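Local coordinates for protein urea carboxylase (Thermus thermophilus, PDB 3OEP) that is of unknown function but resembles the bacterial KipI-KipA proteins and has cyclophilin-like domains, at residues A[251-256]-A[455-460]. Sequence-based numbering, arbitrary orientation.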
ATOM      1  N   GLY A 251      -2.231  -2.660   7.308  1.00 14.67           N
ATOM      2  CA  GLY A 251      -3.157  -2.787   8.425  1.00 15.78           C
ATOM      3  C   GLY A 251      -4.445  -3.471   7.988  1.00 13.80           C
ATOM      4  O   GLY A 251      -4.523  -4.009   6.884  1.00 12.85           O
ATOM      5  N   PRO A 252      -5.474  -3.444   8.846  1.00 13.97           N
ATOM      6  CA  PRO A 252      -6.707  -4.163   8.512  1.00 13.28           C
ATOM      7  C   PRO A 252      -7.537  -3.399   7.491  1.00 14.10           C
ATOM      8  O   PRO A 252      -7.589  -2.169   7.541  1.00 14.64           O
ATOM      9  CB  PRO A 252      -7.435  -4.251   9.856  1.00 13.45           C
ATOM     10  CG  PRO A 252      -6.956  -3.056  10.616  1.00 16.39           C
ATOM     11  CD  PRO A 252      -5.573  -2.740  10.138  1.00 16.67           C
ATOM     12  N   LEU A 253      -8.168  -4.118   6.569  1.00 13.14           N
ATOM     13  CA  LEU A 253      -8.990  -3.474   5.541  1.00 13.67           C
ATOM     14  C   LEU A 253     -10.357  -3.061   6.095  1.00 15.97           C
ATOM     15  O   LEU A 253     -10.967  -2.102   5.609  1.00 17.02           O
ATOM     16  CB  LEU A 253      -9.144  -4.382   4.320  1.00 14.49           C
ATOM     17  CG  LEU A 253      -9.231  -3.650   2.981  1.00 13.36           C
ATOM     18  CD1 LEU A 253      -7.883  -2.993   2.658  1.00 12.45           C
ATOM     19  CD2 LEU A 253      -9.654  -4.592   1.864  1.00 12.96           C
ATOM     20  N   ASP A 254     -10.830  -3.793   7.105  1.00 15.71           N
ATOM     21  CA  ASP A 254     -12.022  -3.422   7.868  1.00 16.14           C
ATOM     22  C   ASP A 254     -11.560  -3.198   9.308  1.00 16.35           C
ATOM     23  O   ASP A 254     -11.579  -4.109  10.137  1.00 16.45           O
ATOM     24  CB  ASP A 254     -13.079  -4.527   7.736  1.00 15.60           C
ATOM     25  CG  ASP A 254     -14.300  -4.327   8.638  1.00 18.20           C
ATOM     26  OD1 ASP A 254     -14.437  -3.290   9.330  1.00 17.46           O
ATOM     27  OD2 ASP A 254     -15.130  -5.256   8.652  1.00 17.08           O
ATOM     28  N   ALA A 255     -11.105  -1.977   9.582  1.00 16.11           N
ATOM     29  CA  ALA A 255     -10.456  -1.662  10.857  1.00 17.23           C
ATOM     30  C   ALA A 255     -11.388  -1.782  12.070  1.00 17.37           C
ATOM     31  O   ALA A 255     -10.972  -2.285  13.116  1.00 17.35           O
ATOM     32  CB  ALA A 255      -9.811  -0.271  10.800  1.00 21.10           C
ATOM     33  N   PRO A 256     -12.653  -1.331  11.949  1.00 16.41           N
ATOM     34  CA  PRO A 256     -13.538  -1.495  13.108  1.00 16.88           C
ATOM     35  C   PRO A 256     -13.730  -2.957  13.536  1.00 15.70           C
ATOM     36  O   PRO A 256     -13.812  -3.250  14.736  1.00 15.74           O
ATOM     37  CB  PRO A 256     -14.858  -0.891  12.632  1.00 19.10           C
ATOM     38  CG  PRO A 256     -14.457   0.115  11.609  1.00 20.00           C
ATOM     39  CD  PRO A 256     -13.244  -0.449  10.924  1.00 18.79           C
ATOM     40  N   VAL A 455     -11.341   2.516  -6.453  1.00 13.34           N
ATOM     41  CA  VAL A 455     -11.298   3.151  -5.139  1.00 12.83           C
ATOM     42  C   VAL A 455     -10.081   2.584  -4.400  1.00 12.83           C
ATOM     43  O   VAL A 455      -9.984   1.373  -4.209  1.00 12.92           O
ATOM     44  CB  VAL A 455     -12.565   2.903  -4.310  1.00 13.67           C
ATOM     45  CG1 VAL A 455     -12.517   3.728  -3.028  1.00 14.69           C
ATOM     46  CG2 VAL A 455     -13.817   3.234  -5.117  1.00 14.80           C
ATOM     47  N   LEU A 456      -9.168   3.460  -3.999  1.00 12.75           N
ATOM     48  CA  LEU A 456      -7.883   3.063  -3.428  1.00 12.77           C
ATOM     49  C   LEU A 456      -8.001   2.778  -1.937  1.00 12.60           C
ATOM     50  O   LEU A 456      -8.538   3.594  -1.192  1.00 13.16           O
ATOM     51  CB  LEU A 456      -6.854   4.171  -3.648  1.00 12.99           C
ATOM     52  CG  LEU A 456      -6.669   4.582  -5.113  1.00 16.38           C
ATOM     53  CD1 LEU A 456      -5.757   5.791  -5.223  1.00 13.62           C
ATOM     54  CD2 LEU A 456      -6.131   3.430  -5.933  1.00 16.98           C
ATOM     55  N   LEU A 457      -7.490   1.625  -1.511  1.00 12.01           N
ATOM     56  CA  LEU A 457      -7.585   1.192  -0.112  1.00 11.68           C
ATOM     57  C   LEU A 457      -6.183   1.024   0.503  1.00 12.06           C
ATOM     58  O   LEU A 457      -5.190   1.491  -0.066  1.00 12.12           O
ATOM     59  CB  LEU A 457      -8.433  -0.089  -0.011  1.00 12.93           C
ATOM     60  CG  LEU A 457      -9.865  -0.033  -0.559  1.00 13.47           C
ATOM     61  CD1 LEU A 457     -10.541  -1.402  -0.426  1.00 14.73           C
ATOM     62  CD2 LEU A 457     -10.701   1.040   0.131  1.00 12.47           C
ATOM     63  N   ALA A 458      -6.105   0.377   1.668  1.00 12.92           N
ATOM     64  CA  ALA A 458      -4.894   0.368   2.493  1.00 13.24           C
ATOM     65  C   ALA A 458      -3.601  -0.094   1.821  1.00 13.71           C
ATOM     66  O   ALA A 458      -2.531   0.370   2.199  1.00 15.04           O
ATOM     67  CB  ALA A 458      -5.128  -0.447   3.770  1.00 16.20           C
ATOM     68  N   ASP A 459      -3.682  -0.995   0.843  1.00 12.57           N
ATOM     69  CA  ASP A 459      -2.470  -1.499   0.180  1.00 14.50           C
ATOM     70  C   ASP A 459      -2.199  -0.792  -1.148  1.00 12.60           C
ATOM     71  O   ASP A 459      -1.382  -1.252  -1.941  1.00 13.37           O
ATOM     72  CB  ASP A 459      -2.534  -3.024  -0.037  1.00 13.07           C
ATOM     73  CG  ASP A 459      -2.159  -3.825   1.215  1.00 18.99           C
ATOM     74  OD1 ASP A 459      -2.049  -5.069   1.115  1.00 18.68           O
ATOM     75  OD2 ASP A 459      -1.972  -3.227   2.292  1.00 18.37           O
ATOM     76  N   LYS A 460      -2.886   0.324  -1.382  1.00 13.24           N
ATOM     77  CA  LYS A 460      -2.631   1.159  -2.551  1.00 12.95           C
ATOM     78  C   LYS A 460      -1.155   1.547  -2.628  1.00 13.84           C
ATOM     79  O   LYS A 460      -0.486   1.694  -1.601  1.00 13.71           O
ATOM     80  CB  LYS A 460      -3.472   2.433  -2.487  1.00 12.91           C
ATOM     81  CG  LYS A 460      -3.035   3.393  -1.380  1.00 14.07           C
ATOM     82  CD  LYS A 460      -4.028   4.523  -1.181  1.00 14.64           C
ATOM     83  CE  LYS A 460      -3.643   5.391   0.006  1.00 16.68           C
ATOM     84  NZ  LYS A 460      -2.200   5.794   0.030  1.00 17.57           N
TER
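Leu253 reaches across to Leu457 and Ala458, the first two residues of a type I beta turn that follows strand 454-456 in the carboxyltransferase A/B (KipA-like) region, one of two cyclophilin-like regions of the chain. The turn, Leu457 to Lys460, is closed by a bond from Lys460 N to Leu457 O (2.9 Å). Leu253 belongs to the loop leading into helix 255-264 and touches Arg331 of strand 331-336, so the contact joins that strand's sheet to the turn.

The packed part is small and almost all carbon on carbon. With chi1 at -146°, well short of fully anti, Leu253 brings its branched end to the turn although its CB leaves the backbone pointing elsewhere. CD1 lies 3.9 Å from Ala458 CB, equally close to Ala458 N, and 4.0 Å from Leu457 CB. The two leucine side chains cross at about a right angle; Leu457 has CG anti to its carbonyl carbon (chi1 -57°). Val423 of strand 422-426 and Leu480 of helix 477-480 also touch Leu457.

Beyond these three residues the fit becomes loose and polar. No hydrogen bond runs directly between 251-256 and 455-460. The partly exposed Pro252, whose CB points away, comes no nearer than 6.8 Å, CD to Ala458 CB, and Asp459 OD2 stays 5.1 Å from Gly251 N. Arg420 spans this side instead, pairing with Asp459 OD1 in a salt bridge and donating to Gly251 O. Asp254 faces elsewhere: its side chain caps a backbone N of helix 255-264; OD2 bonds to Ser257 OG and Gln482 NE2. Back in the apolar patch, the two leucines touch methyl to methyl, where Leu457 CD1 meets Leu253 CD2 at 4.0 Å.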